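Local coordinates for protein (endonuclease) (Salmonella typhimurium, PDB 1BYR) that is an endonuclease of the PLD-like family, with a mixed beta sheet flanked by helices and a second copy of the protein as its partner, at residues S10-R16 against A116-S121; M32-S36 against I92-V97; S36-I42 against N111-E117; T104-F110 against E122-W128. The contacts are given in a common frame with arbitrary orientation. Residue numbers count along the deposited sequence, not the author numbering.

Contact 1. Residues S10-R16 against A116-S121; sequences SPEGSAR and AETKNS
The turn leading from strand 4-10 into helix 14-25 meets the end of helix 114-118 in a mostly polar contact. A cis peptide bond precedes Pro-11, and Gly-13 holds the N-cap position, where at phi 117° a CB would jam against Glu-12 O. Nearest CA atoms pair Ser-10 with Ser-121 (4.9 Å), Pro-11 with Thr-118 (4.7 Å) and Arg-16 with Glu-117 (5.5 Å). Among hydrogen bonds, Ser-10 OG (chi1 m) donates to Ala-116 O at 2.6 Å; one water bridges Ser-10 OG (2.8 Å), Glu-117 O (3.0 Å) and Arg-16 N (3.3 Å). A CA-H...O contact joins Ser-121 CA to Ser-10 O at 3.1 Å. The one salt bridge runs from Arg-16 NH2 to Glu-117 OE1 (3.1 Å), with Glu-117 CB over a guanidinium face. In van der Waals packing, Pro-11 CB lies 3.4 Å from Thr-118 O. Since Asp-41 also lies close to Glu-117, Arg-16 supplies positive charge beside two carboxylates, while Ser-10 OG and the water satisfy the carbonyls of Ala-116 and Glu-117.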
loop_
_atom_site.group_PDB
_atom_site.type_symbol
_atom_site.label_atom_id
_atom_site.label_comp_id
_atom_site.label_asym_id
_atom_site.label_seq_id
_atom_site.Cartn_x
_atom_site.Cartn_y
_atom_site.Cartn_z
ATOM N N SER A 10 -9.938 0.561 6.277
ATOM C CA SER A 10 -11.093 1.195 5.669
ATOM C C SER A 10 -11.952 0.024 5.199
ATOM O O SER A 10 -11.425 -1.051 4.909
ATOM C CB SER A 10 -10.685 2.075 4.484
ATOM O OG SER A 10 -9.940 3.199 4.901
ATOM N N PRO A 11 -13.282 0.196 5.124
ATOM C CA PRO A 11 -14.056 1.388 5.465
ATOM C C PRO A 11 -14.333 1.565 6.967
ATOM O O PRO A 11 -15.132 2.415 7.349
ATOM C CB PRO A 11 -15.346 1.190 4.676
ATOM C CG PRO A 11 -15.550 -0.289 4.717
ATOM C CD PRO A 11 -14.152 -0.893 4.645
ATOM N N GLU A 12 -13.678 0.776 7.810
ATOM C CA GLU A 12 -13.872 0.863 9.263
ATOM C C GLU A 12 -13.736 2.297 9.803
ATOM O O GLU A 12 -14.497 2.734 10.676
ATOM C CB GLU A 12 -12.873 -0.046 9.976
ATOM C CG GLU A 12 -13.330 -1.519 10.114
ATOM C CD GLU A 12 -13.120 -2.350 8.844
ATOM O OE1 GLU A 12 -12.770 -1.792 7.783
ATOM O OE2 GLU A 12 -13.311 -3.578 8.914
ATOM N N GLY A 13 -12.745 3.019 9.298
ATOM C CA GLY A 13 -12.528 4.379 9.756
ATOM C C GLY A 13 -11.187 4.575 10.433
ATOM O O GLY A 13 -10.666 5.685 10.487
ATOM N N SER A 14 -10.598 3.496 10.935
ATOM C CA SER A 14 -9.322 3.605 11.632
ATOM C C SER A 14 -8.132 3.996 10.748
ATOM O O SER A 14 -7.178 4.612 11.228
ATOM C CB SER A 14 -9.019 2.300 12.367
ATOM O OG SER A 14 -9.096 1.207 11.478
ATOM N N ALA A 15 -8.178 3.650 9.466
ATOM C CA ALA A 15 -7.081 4.004 8.562
ATOM C C ALA A 15 -7.015 5.525 8.390
ATOM O O ALA A 15 -5.960 6.148 8.541
ATOM C CB ALA A 15 -7.277 3.352 7.210
ATOM N N ARG A 16 -8.151 6.121 8.068
ATOM C CA ARG A 16 -8.218 7.554 7.871
ATOM C C ARG A 16 -7.682 8.291 9.109
ATOM O O ARG A 16 -6.819 9.163 8.999
ATOM C CB ARG A 16 -9.667 7.953 7.573
ATOM C CG ARG A 16 -9.951 9.441 7.596
ATOM C CD ARG A 16 -11.404 9.689 7.977
ATOM N NE ARG A 16 -12.073 10.495 6.967
ATOM C CZ ARG A 16 -13.300 10.277 6.510
ATOM N NH1 ARG A 16 -14.006 9.253 6.956
ATOM N NH2 ARG A 16 -13.813 11.080 5.590
ATOM N N ALA A 116 -11.138 5.862 -0.595
ATOM C CA ALA A 116 -10.197 5.116 0.243
ATOM C C ALA A 116 -10.536 5.178 1.738
ATOM O O ALA A 116 -10.262 4.239 2.499
ATOM C CB ALA A 116 -8.791 5.651 0.029
ATOM N N GLU A 117 -11.119 6.298 2.152
ATOM C CA GLU A 117 -11.485 6.525 3.549
ATOM C C GLU A 117 -12.803 5.914 3.991
ATOM O O GLU A 117 -12.933 5.425 5.114
ATOM C CB GLU A 117 -11.585 8.036 3.833
ATOM C CG GLU A 117 -10.384 8.858 3.376
ATOM C CD GLU A 117 -10.505 10.357 3.693
ATOM O OE1 GLU A 117 -11.574 10.951 3.432
ATOM O OE2 GLU A 117 -9.520 10.940 4.198
ATOM N N THR A 118 -13.753 5.915 3.073
ATOM C CA THR A 118 -15.113 5.511 3.390
ATOM C C THR A 118 -15.784 4.344 2.652
ATOM O O THR A 118 -16.824 3.855 3.090
ATOM C CB THR A 118 -15.987 6.790 3.229
ATOM O OG1 THR A 118 -16.151 7.429 4.501
ATOM C CG2 THR A 118 -17.297 6.479 2.578
ATOM N N LYS A 119 -15.200 3.887 1.554
ATOM C CA LYS A 119 -15.842 2.817 0.774
ATOM C C LYS A 119 -15.045 1.525 0.566
ATOM O O LYS A 119 -15.574 0.434 0.740
ATOM C CB LYS A 119 -16.244 3.358 -0.608
ATOM C CG LYS A 119 -16.855 4.763 -0.607
ATOM C CD LYS A 119 -18.375 4.708 -0.632
ATOM C CE LYS A 119 -19.004 6.071 -0.298
ATOM N NZ LYS A 119 -18.584 7.155 -1.251
ATOM N N ASN A 120 -13.787 1.664 0.163
ATOM C CA ASN A 120 -12.937 0.512 -0.108
ATOM C C ASN A 120 -12.395 -0.176 1.128
ATOM O O ASN A 120 -12.390 0.384 2.224
ATOM C CB ASN A 120 -11.745 0.952 -0.945
ATOM C CG ASN A 120 -12.156 1.526 -2.281
ATOM O OD1 ASN A 120 -13.259 1.293 -2.763
ATOM N ND2 ASN A 120 -11.264 2.291 -2.886
ATOM N N SER A 121 -11.955 -1.417 0.944
ATOM C CA SER A 121 -11.294 -2.115 2.031
ATOM C C SER A 121 -9.844 -1.696 1.792
ATOM O O SER A 121 -9.329 -1.776 0.657
ATOM C CB SER A 121 -11.430 -3.633 1.912
ATOM O OG SER A 121 -10.704 -4.255 2.954
HETATM O O HOH W 1 -10.888 4.643 7.100
#

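Contact 2. Residues M32-S36 against I92-V97; sequences MMAYS and IQHDKV
Tyr-35 (chi1 t) presents one face of its ring to Ile-92: the CG2 methyl of Ile-92 sits 4.0 Å from the centroid of the Tyr-35 ring, 28° off the normal, a CH-pi contact over the face. The His-94 ring lies beside the same tyrosine obliquely, centroids 5.4 Å apart and planes at 52°. The two backbones run roughly antiparallel, their touching parts 146° apart, with nearest CA atoms pairing Met-33 with Val-97 (5.0 Å), Ala-34 with Lys-96 (4.6 Å) and Tyr-35 with His-94 (5.1 Å). True sheet pairing is confined to the hydrogen-bonded pair Met-33 and Val-97: Met-33 N to Val-97 O is 2.8 Å, and Val-97 N to Met-33 O is 3.0 Å. Their side chains share a sheet face, Met-33 CB lying 4.2 Å from Val-97 CB. Before Val-97 the chain leaves strand geometry, with an inverse gamma turn centred on Gln-93. Lys-96 folds back so that its NZ donates to His-94 O at 2.9 Å. His-94 and Lys-96 form the HxK of the PLD-like family signature, and His-94 ND1 binds Glu-122 of the second subunit. The chemistry thus places His-94 and Lys-96 beside Tyr-35, with His-94 at the dimer interface.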
loop_
_atom_site.group_PDB
_atom_site.type_symbol
_atom_site.label_atom_id
_atom_site.label_comp_id
_atom_site.label_asym_id
_atom_site.label_seq_id
_atom_site.Cartn_x
_atom_site.Cartn_y
_atom_site.Cartn_z
ATOM N N MET A 32 5.668 13.633 1.103
ATOM C CA MET A 32 4.569 12.785 0.651
ATOM C C MET A 32 4.574 12.385 -0.827
ATOM O O MET A 32 4.965 13.166 -1.699
ATOM C CB MET A 32 3.247 13.490 0.974
ATOM C CG MET A 32 1.986 12.710 0.645
ATOM S SD MET A 32 0.582 13.729 1.108
ATOM C CE MET A 32 -0.722 12.621 1.179
ATOM N N MET A 33 4.129 11.150 -1.088
ATOM C CA MET A 33 4.026 10.592 -2.435
ATOM C C MET A 33 2.579 10.141 -2.539
ATOM O O MET A 33 2.061 9.494 -1.626
ATOM C CB MET A 33 4.917 9.342 -2.606
ATOM C CG MET A 33 6.416 9.524 -2.338
ATOM S SD MET A 33 7.385 8.011 -2.667
ATOM C CE MET A 33 7.683 8.129 -4.415
ATOM N N ALA A 34 1.912 10.467 -3.642
ATOM C CA ALA A 34 0.537 10.052 -3.793
ATOM C C ALA A 34 0.170 9.733 -5.225
ATOM O O ALA A 34 0.773 10.248 -6.157
ATOM C CB ALA A 34 -0.380 11.139 -3.274
ATOM N N TYR A 35 -0.823 8.865 -5.390
ATOM C CA TYR A 35 -1.343 8.542 -6.712
ATOM C C TYR A 35 -2.550 9.489 -6.683
ATOM O O TYR A 35 -2.364 10.696 -6.655
ATOM C CB TYR A 35 -1.766 7.073 -6.761
ATOM C CG TYR A 35 -2.519 6.671 -8.010
ATOM C CD1 TYR A 35 -2.197 7.208 -9.249
ATOM C CD2 TYR A 35 -3.550 5.747 -7.946
ATOM C CE1 TYR A 35 -2.890 6.834 -10.397
ATOM C CE2 TYR A 35 -4.251 5.366 -9.087
ATOM C CZ TYR A 35 -3.915 5.908 -10.311
ATOM O OH TYR A 35 -4.597 5.518 -11.443
ATOM N N SER A 36 -3.771 8.976 -6.650
ATOM C CA SER A 36 -4.934 9.860 -6.561
ATOM C C SER A 36 -4.808 10.751 -5.320
ATOM O O SER A 36 -4.741 10.254 -4.199
ATOM C CB SER A 36 -6.195 9.027 -6.471
ATOM O OG SER A 36 -6.139 8.020 -7.436
ATOM N N ILE A 92 2.533 4.826 -13.848
ATOM C CA ILE A 92 1.781 5.221 -12.651
ATOM C C ILE A 92 2.718 5.405 -11.446
ATOM O O ILE A 92 3.472 4.491 -11.110
ATOM C CB ILE A 92 0.717 4.155 -12.220
ATOM C CG1 ILE A 92 -0.226 3.812 -13.377
ATOM C CG2 ILE A 92 -0.111 4.696 -11.037
ATOM C CD1 ILE A 92 -1.382 2.948 -12.938
ATOM N N GLN A 93 2.724 6.595 -10.832
ATOM C CA GLN A 93 3.512 6.810 -9.613
ATOM C C GLN A 93 2.476 6.362 -8.598
ATOM O O GLN A 93 1.680 7.161 -8.095
ATOM C CB GLN A 93 3.859 8.285 -9.383
ATOM C CG GLN A 93 5.094 8.468 -8.515
ATOM C CD GLN A 93 5.154 9.825 -7.837
ATOM O OE1 GLN A 93 4.473 10.078 -6.859
ATOM N NE2 GLN A 93 5.977 10.695 -8.370
ATOM N N HIS A 94 2.479 5.066 -8.324
ATOM C CA HIS A 94 1.492 4.426 -7.451
ATOM C C HIS A 94 1.642 4.477 -5.924
ATOM O O HIS A 94 0.722 4.066 -5.208
ATOM C CB HIS A 94 1.341 2.963 -7.911
ATOM C CG HIS A 94 0.030 2.331 -7.560
ATOM N ND1 HIS A 94 -0.072 1.251 -6.721
ATOM C CD2 HIS A 94 -1.238 2.654 -7.919
ATOM C CE1 HIS A 94 -1.344 0.905 -6.588
ATOM N NE2 HIS A 94 -2.070 1.750 -7.301
ATOM N N ASP A 95 2.771 4.982 -5.422
ATOM C CA ASP A 95 3.005 5.066 -3.978
ATOM C C ASP A 95 2.003 5.936 -3.230
ATOM O O ASP A 95 1.576 6.979 -3.729
ATOM C CB ASP A 95 4.400 5.635 -3.675
ATOM C CG ASP A 95 5.505 4.894 -4.394
ATOM O OD1 ASP A 95 5.825 5.282 -5.538
ATOM O OD2 ASP A 95 6.058 3.929 -3.820
ATOM N N LYS A 96 1.630 5.500 -2.023
ATOM C CA LYS A 96 0.733 6.246 -1.137
ATOM C C LYS A 96 1.576 6.252 0.139
ATOM O O LYS A 96 1.422 5.408 1.025
ATOM C CB LYS A 96 -0.594 5.494 -0.915
ATOM C CG LYS A 96 -1.275 5.041 -2.200
ATOM C CD LYS A 96 -0.881 3.583 -2.545
ATOM C CE LYS A 96 -1.900 2.892 -3.450
ATOM N NZ LYS A 96 -2.102 3.641 -4.720
ATOM N N VAL A 97 2.484 7.212 0.203
ATOM C CA VAL A 97 3.431 7.295 1.304
ATOM C C VAL A 97 3.567 8.677 1.942
ATOM O O VAL A 97 3.556 9.698 1.254
ATOM C CB VAL A 97 4.840 6.883 0.798
ATOM C CG1 VAL A 97 5.912 7.224 1.851
ATOM C CG2 VAL A 97 4.861 5.399 0.434
#

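Contact 3. Residues S36-I42 against N111-E117; sequences SFTAPDI and NFTKAAE
Phe-112 O is the polar hub, accepting two backbone hydrogen bonds, from Thr-38 N at 3.0 Å and from Ala-39 N at 2.9 Å; Phe-112 centres an inverse gamma turn. A water bridges the segments, donating to Ser-36 O (2.9 Å) and accepting from Asn-111 ND2 (2.7 Å) and Phe-112 N (3.2 Å); Asn-111 ends the family's HxK...GSxN pattern. Two helix starts lie side by side: Ala-39 holds the N-cap position of helix 40-51, and Thr-113 (chi1 p) that of helix 114-118, its OG1 accepting from Ala-116 N at 3.0 Å. Nearest CA atoms include Ala-39 and Thr-113 at 4.3 Å. Asp-41 OD1 lies 2.5 Å from Glu-117 OE2, so an acid group probably holds a proton; Arg-16 salt-bridges Glu-117. Packing adds Ser-36 CB to Thr-113 CG2 (3.4 Å) and Ile-42 CG2 to Phe-112 CD1 (4.3 Å). The contact lies where strand 29-34 gives way to helix 40-51, Phe-112 reaching Met-32 and Ala-34 of that strand and Val-19 of helix 14-25.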
loop_
_atom_site.group_PDB
_atom_site.type_symbol
_atom_site.label_atom_id
_atom_site.label_comp_id
_atom_site.label_asym_id
_atom_site.label_seq_id
_atom_site.Cartn_x
_atom_site.Cartn_y
_atom_site.Cartn_z
ATOM N N SER A 36 -3.771 8.976 -6.650
ATOM C CA SER A 36 -4.934 9.860 -6.561
ATOM C C SER A 36 -4.808 10.751 -5.320
ATOM O O SER A 36 -4.741 10.254 -4.199
ATOM C CB SER A 36 -6.195 9.027 -6.471
ATOM O OG SER A 36 -6.139 8.020 -7.436
ATOM N N PHE A 37 -4.810 12.068 -5.533
ATOM C CA PHE A 37 -4.633 13.065 -4.478
ATOM C C PHE A 37 -5.888 13.950 -4.421
ATOM O O PHE A 37 -5.942 14.984 -5.087
ATOM C CB PHE A 37 -3.382 13.871 -4.866
ATOM C CG PHE A 37 -2.886 14.832 -3.824
ATOM C CD1 PHE A 37 -2.292 14.381 -2.653
ATOM C CD2 PHE A 37 -2.956 16.206 -4.051
ATOM C CE1 PHE A 37 -1.762 15.281 -1.723
ATOM C CE2 PHE A 37 -2.432 17.112 -3.128
ATOM C CZ PHE A 37 -1.841 16.651 -1.964
ATOM N N THR A 38 -6.881 13.564 -3.617
ATOM C CA THR A 38 -8.143 14.322 -3.564
ATOM C C THR A 38 -8.866 14.564 -2.224
ATOM O O THR A 38 -9.671 15.495 -2.128
ATOM C CB THR A 38 -9.218 13.681 -4.499
ATOM O OG1 THR A 38 -9.585 12.396 -3.980
ATOM C CG2 THR A 38 -8.690 13.494 -5.914
ATOM N N ALA A 39 -8.610 13.749 -1.207
ATOM C CA ALA A 39 -9.314 13.891 0.075
ATOM C C ALA A 39 -9.203 15.246 0.782
ATOM O O ALA A 39 -8.141 15.607 1.294
ATOM C CB ALA A 39 -8.879 12.776 1.026
ATOM N N PRO A 40 -10.314 16.005 0.850
ATOM C CA PRO A 40 -10.277 17.318 1.510
ATOM C C PRO A 40 -9.699 17.280 2.930
ATOM O O PRO A 40 -8.926 18.152 3.302
ATOM C CB PRO A 40 -11.737 17.781 1.477
ATOM C CG PRO A 40 -12.319 17.065 0.299
ATOM C CD PRO A 40 -11.655 15.708 0.313
ATOM N N ASP A 41 -10.072 16.264 3.708
ATOM C CA ASP A 41 -9.589 16.106 5.078
ATOM C C ASP A 41 -8.057 16.015 5.142
ATOM O O ASP A 41 -7.424 16.595 6.031
ATOM C CB ASP A 41 -10.197 14.854 5.695
ATOM C CG ASP A 41 -9.664 13.585 5.072
ATOM O OD1 ASP A 41 -9.940 13.343 3.879
ATOM O OD2 ASP A 41 -8.961 12.831 5.776
ATOM N N ILE A 42 -7.471 15.277 4.199
ATOM C CA ILE A 42 -6.023 15.110 4.114
ATOM C C ILE A 42 -5.360 16.453 3.764
ATOM O O ILE A 42 -4.324 16.833 4.343
ATOM C CB ILE A 42 -5.647 14.055 3.014
ATOM C CG1 ILE A 42 -6.280 12.699 3.360
ATOM C CG2 ILE A 42 -4.122 13.884 2.919
ATOM C CD1 ILE A 42 -5.782 12.103 4.646
ATOM N N ASN A 111 -5.196 5.113 -0.533
ATOM C CA ASN A 111 -4.953 6.277 -1.400
ATOM C C ASN A 111 -5.542 7.458 -0.654
ATOM O O ASN A 111 -6.446 7.297 0.164
ATOM C CB ASN A 111 -5.670 6.169 -2.742
ATOM C CG ASN A 111 -4.925 5.330 -3.729
ATOM O OD1 ASN A 111 -5.342 4.219 -4.055
ATOM N ND2 ASN A 111 -3.818 5.833 -4.217
ATOM N N PHE A 112 -5.049 8.651 -0.948
ATOM C CA PHE A 112 -5.532 9.827 -0.256
ATOM C C PHE A 112 -6.764 10.386 -0.935
ATOM O O PHE A 112 -6.765 11.480 -1.518
ATOM C CB PHE A 112 -4.380 10.837 -0.145
ATOM C CG PHE A 112 -3.133 10.236 0.452
ATOM C CD1 PHE A 112 -3.109 9.845 1.782
ATOM C CD2 PHE A 112 -2.027 9.962 -0.334
ATOM C CE1 PHE A 112 -2.004 9.180 2.317
ATOM C CE2 PHE A 112 -0.934 9.306 0.189
ATOM C CZ PHE A 112 -0.922 8.912 1.517
ATOM N N THR A 113 -7.822 9.591 -0.847
ATOM C CA THR A 113 -9.104 9.893 -1.441
ATOM C C THR A 113 -10.229 9.545 -0.503
ATOM O O THR A 113 -10.062 8.827 0.483
ATOM C CB THR A 113 -9.354 9.054 -2.705
ATOM O OG1 THR A 113 -9.535 7.679 -2.319
ATOM C CG2 THR A 113 -8.186 9.167 -3.662
ATOM N N LYS A 114 -11.392 10.059 -0.874
ATOM C CA LYS A 114 -12.644 9.841 -0.154
ATOM C C LYS A 114 -13.033 8.331 -0.229
ATOM O O LYS A 114 -13.372 7.691 0.791
ATOM C CB LYS A 114 -13.745 10.721 -0.792
ATOM C CG LYS A 114 -13.223 11.995 -1.562
ATOM C CD LYS A 114 -12.301 11.691 -2.797
ATOM C CE LYS A 114 -12.987 10.996 -3.979
ATOM N NZ LYS A 114 -12.800 9.501 -3.977
ATOM N N ALA A 115 -12.959 7.761 -1.431
ATOM C CA ALA A 115 -13.295 6.351 -1.618
ATOM C C ALA A 115 -12.406 5.483 -0.725
ATOM O O ALA A 115 -12.866 4.504 -0.147
ATOM C CB ALA A 115 -13.134 5.967 -3.077
ATOM N N ALA A 116 -11.138 5.862 -0.595
ATOM C CA ALA A 116 -10.197 5.116 0.243
ATOM C C ALA A 116 -10.536 5.178 1.738
ATOM O O ALA A 116 -10.262 4.239 2.499
ATOM C CB ALA A 116 -8.791 5.651 0.029
ATOM N N GLU A 117 -11.119 6.298 2.152
ATOM C CA GLU A 117 -11.485 6.525 3.549
ATOM C C GLU A 117 -12.803 5.914 3.991
ATOM O O GLU A 117 -12.933 5.425 5.114
ATOM C CB GLU A 117 -11.585 8.036 3.833
ATOM C CG GLU A 117 -10.384 8.858 3.376
ATOM C CD GLU A 117 -10.505 10.357 3.693
ATOM O OE1 GLU A 117 -11.574 10.951 3.432
ATOM O OE2 GLU A 117 -9.520 10.940 4.198
HETATM O O HOH W 2 -2.932 8.245 -3.259
#

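Contact 4. Residues T104-F110 against E122-W128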
loop_
_atom_site.group_PDB
_atom_site.type_symbol
_atom_site.label_atom_id
_atom_site.label_comp_id
_atom_site.label_asym_id
_atom_site.label_seq_id
_atom_site.Cartn_x
_atom_site.Cartn_y
_atom_site.Cartn_z
ATOM N N THR A 104 9.680 8.612 10.528
ATOM C CA THR A 104 8.426 7.867 10.526
ATOM C C THR A 104 7.872 7.697 9.121
ATOM O O THR A 104 7.980 8.599 8.289
ATOM C CB THR A 104 7.390 8.559 11.434
ATOM O OG1 THR A 104 7.729 8.282 12.803
ATOM C CG2 THR A 104 5.981 8.062 11.148
ATOM N N VAL A 105 7.286 6.533 8.839
ATOM C CA VAL A 105 6.748 6.255 7.510
ATOM C C VAL A 105 5.340 5.679 7.529
ATOM O O VAL A 105 5.081 4.662 8.177
ATOM C CB VAL A 105 7.659 5.218 6.727
ATOM C CG1 VAL A 105 7.048 4.909 5.331
ATOM C CG2 VAL A 105 9.085 5.751 6.587
ATOM N N GLU A 106 4.426 6.340 6.829
ATOM C CA GLU A 106 3.067 5.838 6.709
ATOM C C GLU A 106 3.046 5.232 5.313
ATOM O O GLU A 106 3.619 5.812 4.387
ATOM C CB GLU A 106 2.043 6.992 6.756
ATOM C CG GLU A 106 0.576 6.560 6.604
ATOM C CD GLU A 106 0.148 6.369 5.157
ATOM O OE1 GLU A 106 0.683 7.069 4.275
ATOM O OE2 GLU A 106 -0.727 5.512 4.901
ATOM N N THR A 107 2.422 4.065 5.155
ATOM C CA THR A 107 2.318 3.445 3.836
ATOM C C THR A 107 1.223 2.399 3.881
ATOM O O THR A 107 0.604 2.198 4.927
ATOM C CB THR A 107 3.642 2.809 3.358
ATOM O OG1 THR A 107 3.507 2.457 1.977
ATOM C CG2 THR A 107 3.976 1.547 4.170
ATOM N N GLY A 108 0.953 1.747 2.751
ATOM C CA GLY A 108 -0.103 0.749 2.703
ATOM C C GLY A 108 -0.868 0.832 1.393
ATOM O O GLY A 108 -0.337 1.302 0.396
ATOM N N SER A 109 -2.116 0.367 1.377
ATOM C CA SER A 109 -2.905 0.423 0.150
ATOM C C SER A 109 -3.675 1.736 0.035
ATOM O O SER A 109 -4.014 2.175 -1.063
ATOM C CB SER A 109 -3.905 -0.737 0.097
ATOM O OG SER A 109 -4.993 -0.536 0.986
ATOM N N PHE A 110 -3.938 2.343 1.187
ATOM C CA PHE A 110 -4.716 3.581 1.320
ATOM C C PHE A 110 -4.333 4.780 0.429
ATOM O O PHE A 110 -3.265 5.388 0.608
ATOM C CB PHE A 110 -4.697 3.984 2.810
ATOM C CG PHE A 110 -5.553 5.191 3.160
ATOM C CD1 PHE A 110 -5.032 6.481 3.092
ATOM C CD2 PHE A 110 -6.831 5.028 3.668
ATOM C CE1 PHE A 110 -5.782 7.581 3.533
ATOM C CE2 PHE A 110 -7.582 6.134 4.110
ATOM C CZ PHE A 110 -7.056 7.396 4.043
ATOM N N GLU A 122 -9.202 -1.187 2.840
ATOM C CA GLU A 122 -7.820 -0.723 2.760
ATOM C C GLU A 122 -7.144 -0.946 4.086
ATOM O O GLU A 122 -7.779 -1.255 5.087
ATOM C CB GLU A 122 -7.729 0.797 2.501
ATOM C CG GLU A 122 -8.645 1.367 1.458
ATOM C CD GLU A 122 -8.018 1.401 0.092
ATOM O OE1 GLU A 122 -6.916 0.847 -0.072
ATOM O OE2 GLU A 122 -8.634 1.987 -0.818
ATOM N N ASN A 123 -5.828 -0.774 4.079
ATOM C CA ASN A 123 -5.048 -0.850 5.296
ATOM C C ASN A 123 -4.010 0.253 5.186
ATOM O O ASN A 123 -3.519 0.558 4.096
ATOM C CB ASN A 123 -4.355 -2.214 5.448
ATOM C CG ASN A 123 -3.229 -2.419 4.453
ATOM O OD1 ASN A 123 -3.460 -2.817 3.313
ATOM N ND2 ASN A 123 -2.013 -2.137 4.870
ATOM N N ALA A 124 -3.716 0.899 6.311
ATOM C CA ALA A 124 -2.682 1.912 6.364
ATOM C C ALA A 124 -1.863 1.584 7.586
ATOM O O ALA A 124 -2.420 1.249 8.637
ATOM C CB ALA A 124 -3.296 3.341 6.507
ATOM N N VAL A 125 -0.539 1.642 7.453
ATOM C CA VAL A 125 0.324 1.395 8.590
ATOM C C VAL A 125 1.232 2.593 8.804
ATOM O O VAL A 125 1.602 3.296 7.853
ATOM C CB VAL A 125 1.212 0.134 8.388
ATOM C CG1 VAL A 125 0.331 -1.094 8.247
ATOM C CG2 VAL A 125 2.107 0.306 7.170
ATOM N N VAL A 126 1.545 2.861 10.071
ATOM C CA VAL A 126 2.465 3.932 10.397
ATOM C C VAL A 126 3.592 3.304 11.189
ATOM O O VAL A 126 3.378 2.783 12.278
ATOM C CB VAL A 126 1.798 5.062 11.220
ATOM C CG1 VAL A 126 2.848 6.101 11.594
ATOM C CG2 VAL A 126 0.684 5.730 10.399
ATOM N N ILE A 127 4.786 3.309 10.598
ATOM C CA ILE A 127 5.977 2.741 11.221
ATOM C C ILE A 127 6.734 3.893 11.859
ATOM O O ILE A 127 7.398 4.672 11.172
ATOM C CB ILE A 127 6.883 2.034 10.165
ATOM C CG1 ILE A 127 6.057 1.011 9.377
ATOM C CG2 ILE A 127 8.056 1.339 10.855
ATOM C CD1 ILE A 127 6.676 0.594 8.051
ATOM N N TRP A 128 6.608 4.003 13.177
ATOM C CA TRP A 128 7.237 5.075 13.937
ATOM C C TRP A 128 8.672 4.851 14.383
ATOM O O TRP A 128 9.058 3.752 14.787
ATOM C CB TRP A 128 6.442 5.357 15.213
ATOM C CG TRP A 128 5.012 5.705 15.018
ATOM C CD1 TRP A 128 3.941 4.852 15.063
ATOM C CD2 TRP A 128 4.469 7.017 14.842
ATOM N NE1 TRP A 128 2.770 5.556 14.929
ATOM C CE2 TRP A 128 3.068 6.886 14.792
ATOM C CE3 TRP A 128 5.040 8.289 14.725
ATOM C CZ2 TRP A 128 2.219 7.986 14.625
ATOM C CZ3 TRP A 128 4.195 9.378 14.558
ATOM C CH2 TRP A 128 2.803 9.219 14.518
#
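This is an antiparallel strand pairing within the mixed sheet of the PLD-like alpha/beta fold: strands 104-108 and 122-128 are sheet neighbours although helix 114-118 intervenes in the chain. Their axes run at 164° and approach to 4.6 Å. Two pairs are hydrogen-bonded: Val-105 N to Ile-127 O 3.0 Å and Ile-127 N to Val-105 O 2.8 Å, Thr-107 N to Val-125 O 2.9 Å and Val-125 N to Thr-107 O 2.8 Å; Glu-106 with Val-126 and Gly-108 with Ala-124 are non-hydrogen-bonded. Alternation sorts the side chains by face. Val-105 and Ile-127 pack toward helix 131-146, whereas Glu-106 and Val-126 meet helix 14-25. Thr-107 shares the face of Val-105 but binds Asn-123 of the second subunit through its OG1, so the dimer interface reaches this strand pair. Gly-108 and Ser-109 are the Gly-Ser that follows the family's HxK signature. At Gly-108 (phi 141°, psi -156°) a CB would collide with Asn-123 O, and beyond it regular pairing ends. Ser-109 N still donates to Asn-123 O at 3.1 Å, and the Phe-110 N bond to that oxygen is weak. Ser-109 OG accepts from Asn-123 N at 3.2 Å and donates to Glu-122 OE1 at 2.6 Å.

From the N terminus, contact 1 opens first, at the turn after strand 4-10, and closes a long loop at helix 114-118. Within that loop lie contacts 2 and 3, which share Ser-36 and cross each other: contact 2 returns strand 29-34 to residues 92-97, whereas contact 3 carries the following turn to residues 111-117. Contact 4 opens once contact 2 has closed, so these two stand in series, but it crosses contacts 1 and 3. Helix 114-118 is common to contacts 1 and 3, with Ala-116 and Glu-117 in both. Together the four tie helices 14-25, 40-51 and 114-118 to the sheet, and contacts 1, 2 and 4 all touch the second subunit.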